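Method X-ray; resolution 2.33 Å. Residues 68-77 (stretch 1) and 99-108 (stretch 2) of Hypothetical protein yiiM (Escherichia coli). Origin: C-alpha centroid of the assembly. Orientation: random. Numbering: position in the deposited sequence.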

# COMPACT_ATOMS: atom_id res chain seq x y z
N ALA A 68 -2.33 0.86 -9.16
CA ALA A 68 -2.98 -0.26 -9.83
C ALA A 68 -3.39 -1.35 -8.85
O ALA A 68 -4.43 -1.99 -9.08
N LEU A 69 -2.62 -1.60 -7.80
CA LEU A 69 -2.87 -2.63 -6.82
C LEU A 69 -2.65 -2.17 -5.38
O LEU A 69 -1.64 -1.55 -5.06
N CYS A 70 -3.54 -2.58 -4.49
CA CYS A 70 -3.49 -2.21 -3.08
C CYS A 70 -3.20 -3.45 -2.24
O CYS A 70 -3.87 -4.47 -2.44
N HIS A 71 -2.28 -3.37 -1.31
CA HIS A 71 -1.92 -4.52 -0.48
C HIS A 71 -2.23 -4.27 0.99
O HIS A 71 -1.90 -3.19 1.48
N TYR A 72 -2.79 -5.24 1.70
CA TYR A 72 -2.98 -5.04 3.15
C TYR A 72 -2.58 -6.33 3.88
O TYR A 72 -2.99 -7.45 3.57
N PRO A 73 -1.65 -6.18 4.81
CA PRO A 73 -1.19 -7.35 5.55
C PRO A 73 -2.29 -7.87 6.45
O PRO A 73 -2.89 -7.10 7.24
N ARG A 74 -2.57 -9.18 6.38
CA ARG A 74 -3.53 -9.77 7.31
C ARG A 74 -3.05 -9.61 8.76
O ARG A 74 -3.91 -9.61 9.65
N GLU A 75 -1.75 -9.52 9.04
CA GLU A 75 -1.32 -9.28 10.42
C GLU A 75 -2.09 -8.13 11.08
O GLU A 75 -2.48 -8.24 12.25
N HIS A 76 -2.45 -7.06 10.36
CA HIS A 76 -3.13 -5.93 10.97
C HIS A 76 -4.54 -6.20 11.44
O HIS A 76 -5.05 -5.42 12.25
N TYR A 77 -5.23 -7.19 10.91
CA TYR A 77 -6.59 -7.51 11.36
C TYR A 77 -6.55 -8.00 12.81
O TYR A 77 -7.45 -7.70 13.60
N ASN A 99 -6.44 -5.47 -2.81
CA ASN A 99 -6.53 -6.46 -3.88
C ASN A 99 -5.71 -7.69 -3.47
O ASN A 99 -6.06 -8.81 -3.81
N LEU A 100 -4.61 -7.43 -2.75
CA LEU A 100 -3.70 -8.50 -2.35
C LEU A 100 -3.65 -8.73 -0.84
O LEU A 100 -3.36 -7.82 -0.07
N SER A 101 -3.86 -9.98 -0.42
CA SER A 101 -3.86 -10.28 1.01
C SER A 101 -2.85 -11.39 1.30
O SER A 101 -2.87 -12.42 0.63
N THR A 102 -1.96 -11.18 2.27
CA THR A 102 -0.93 -12.09 2.64
C THR A 102 -0.56 -12.11 4.14
O THR A 102 -0.98 -11.32 4.97
N ASP A 103 0.37 -13.01 4.44
CA ASP A 103 1.04 -13.12 5.73
C ASP A 103 2.55 -12.94 5.41
O ASP A 103 2.90 -13.19 4.25
N GLY A 104 3.36 -12.50 6.35
CA GLY A 104 4.78 -12.39 6.14
C GLY A 104 5.28 -11.11 5.54
O GLY A 104 6.50 -10.95 5.42
N LEU A 105 4.42 -10.20 5.07
CA LEU A 105 4.85 -8.94 4.47
C LEU A 105 4.23 -7.76 5.20
O LEU A 105 3.00 -7.61 5.26
N THR A 106 5.07 -6.90 5.78
CA THR A 106 4.57 -5.75 6.52
C THR A 106 5.30 -4.48 6.10
O THR A 106 6.25 -4.49 5.32
N GLU A 107 4.87 -3.32 6.65
CA GLU A 107 5.53 -2.06 6.35
C GLU A 107 7.01 -2.09 6.73
O GLU A 107 7.82 -1.38 6.10
N SER A 108 7.38 -2.85 7.78
CA SER A 108 8.77 -2.91 8.18
C SER A 108 9.62 -3.86 7.38
O SER A 108 10.85 -3.77 7.57

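The two stretches run side by side as parallel strands, pairing His71 with Leu100, and bury 886 Å² between them. Ala68 barely takes part. Leu69 (chi1 m, chi2 t) points sideways. Its CD2 lies 3.9 Å from Asn99 CB and 4.4 Å from Leu100 CG, a small apolar contact.

Cys70 is t and also points sideways. Its backbone is held by Asn99, whose m side chain points toward stretch 1. Cys70 N donates to Asn99 OD1 at 2.8 Å, and Cys70 O accepts from Asn99 N at 2.8 Å and from Leu100 N at 3.1 Å.

His71 (chi1 t) shares a sheet face with Leu100. Leu100 CB sits over the imidazole, 4.1 Å from the ring centroid, in a CH-pi contact. At the ring edge, His71 NE2 hydrogen bonds to Thr102 OG1 at 2.9 Å; Thr102 is p.

Tyr72 (chi1 t) lies on the other face with Ser101. Its ring stays clear of stretch 2, but water 1 links the strands, donating to Tyr72 O at 2.7 Å and accepting from Ser101 OG at 2.6 Å.

Pro73 packs its CB 3.3 Å from Leu105 O.

Arg74 (chi1 m, chi2 t, chi3 m) points toward stretch 2. Its NH2 forms a salt bridge with Asp103 OD2 at 2.7 Å. The guanidinium has Thr102 CA over one face and Ser101 OG at its edge. Water 2 accepts from Arg74 NH2 at 2.8 Å.

Glu75 (chi1 m, chi2 p) starts sideways, but its carboxylate reaches stretch 2. Glu75 OE2 accepts from Gly104 N at 2.7 Å. Water 3 donates to Glu75 OE1 at 2.7 Å and accepts from Leu105 N at 2.9 Å, bridging the two.

His76 (chi1 m) likewise reaches in with its ring. His76 NE2 donates to Glu107 OE2 at 2.9 Å. Tyr77 makes no contact.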

# COMPACT_ATOMS: atom_id res chain seq x y z
CB ALA A 68 -2.02 -0.80 -10.89
CB LEU A 69 -1.92 -3.83 -7.03
CG LEU A 69 -2.13 -4.74 -8.22
CD1 LEU A 69 -0.84 -5.46 -8.58
CD2 LEU A 69 -3.23 -5.77 -7.97
CB CYS A 70 -4.85 -1.61 -2.66
SG CYS A 70 -4.96 -1.26 -0.87
CB HIS A 71 -0.38 -4.74 -0.58
CG HIS A 71 0.06 -6.09 -0.14
ND1 HIS A 71 0.76 -6.96 -0.99
CD2 HIS A 71 -0.14 -6.77 1.01
CE1 HIS A 71 0.97 -8.10 -0.35
NE2 HIS A 71 0.44 -8.01 0.86
CB TYR A 72 -4.36 -4.57 3.53
CG TYR A 72 -4.47 -3.87 4.87
CD1 TYR A 72 -3.93 -2.61 5.07
CD2 TYR A 72 -5.11 -4.47 5.96
CE1 TYR A 72 -4.02 -1.95 6.27
CE2 TYR A 72 -5.20 -3.82 7.17
CZ TYR A 72 -4.66 -2.56 7.33
OH TYR A 72 -4.74 -1.92 8.55
CB PRO A 73 -0.00 -6.84 6.34
CG PRO A 73 0.41 -5.55 5.68
CD PRO A 73 -0.84 -4.98 5.06
CB ARG A 74 -3.81 -11.25 7.06
CG ARG A 74 -4.62 -11.52 5.80
CD ARG A 74 -5.18 -12.95 5.77
NE ARG A 74 -4.12 -13.89 5.42
CZ ARG A 74 -3.59 -14.29 4.30
NH1 ARG A 74 -3.97 -13.84 3.11
NH2 ARG A 74 -2.60 -15.21 4.30
CB GLU A 75 0.17 -8.96 10.47
CG GLU A 75 1.14 -10.06 10.13
CD GLU A 75 1.40 -10.38 8.68
OE1 GLU A 75 0.65 -9.97 7.77
OE2 GLU A 75 2.41 -11.12 8.41
CB HIS A 76 -3.13 -4.68 10.08
CG HIS A 76 -1.78 -4.24 9.63
ND1 HIS A 76 -0.64 -4.42 10.39
CD2 HIS A 76 -1.39 -3.62 8.49
CE1 HIS A 76 0.40 -3.97 9.72
NE2 HIS A 76 -0.04 -3.46 8.57
CB TYR A 77 -7.27 -8.53 10.44
CG TYR A 77 -7.61 -7.93 9.09
CD1 TYR A 77 -8.34 -6.76 9.01
CD2 TYR A 77 -7.15 -8.50 7.90
CE1 TYR A 77 -8.66 -6.20 7.79
CE2 TYR A 77 -7.44 -7.94 6.67
CZ TYR A 77 -8.21 -6.79 6.62
OH TYR A 77 -8.52 -6.21 5.43
CB ASN A 99 -5.94 -5.94 -5.19
CG ASN A 99 -6.58 -4.65 -5.64
OD1 ASN A 99 -5.89 -3.62 -5.72
ND2 ASN A 99 -7.88 -4.72 -5.95
CB LEU A 100 -2.29 -8.23 -2.86
CG LEU A 100 -2.10 -8.07 -4.37
CD1 LEU A 100 -0.64 -7.88 -4.74
CD2 LEU A 100 -2.70 -9.25 -5.12
CB SER A 101 -5.24 -10.65 1.49
OG SER A 101 -5.23 -11.07 2.85
CB THR A 102 0.43 -11.64 2.02
OG1 THR A 102 0.70 -10.32 2.54
CG2 THR A 102 0.49 -11.67 0.52
CB ASP A 103 0.93 -14.48 6.39
CG ASP A 103 -0.42 -14.79 6.99
OD1 ASP A 103 -0.84 -14.15 7.97
OD2 ASP A 103 -1.03 -15.74 6.45
CB LEU A 105 4.50 -8.89 2.98
CG LEU A 105 5.31 -9.78 2.05
CD1 LEU A 105 4.75 -9.74 0.64
CD2 LEU A 105 6.77 -9.36 2.01
CB THR A 106 4.73 -5.90 8.04
OG1 THR A 106 6.13 -5.87 8.34
CG2 THR A 106 4.12 -7.18 8.60
CB GLU A 107 4.85 -0.89 7.10
CG GLU A 107 3.42 -0.66 6.60
CD GLU A 107 2.41 -1.61 7.20
OE1 GLU A 107 2.72 -2.38 8.17
OE2 GLU A 107 1.29 -1.65 6.68
CB SER A 108 8.93 -3.17 9.69
OG SER A 108 8.08 -4.22 10.13
O HOH W 1 -5.38 -8.65 3.88
O HOH W 2 -2.04 -15.45 1.58
O HOH W 3 1.51 -9.93 5.23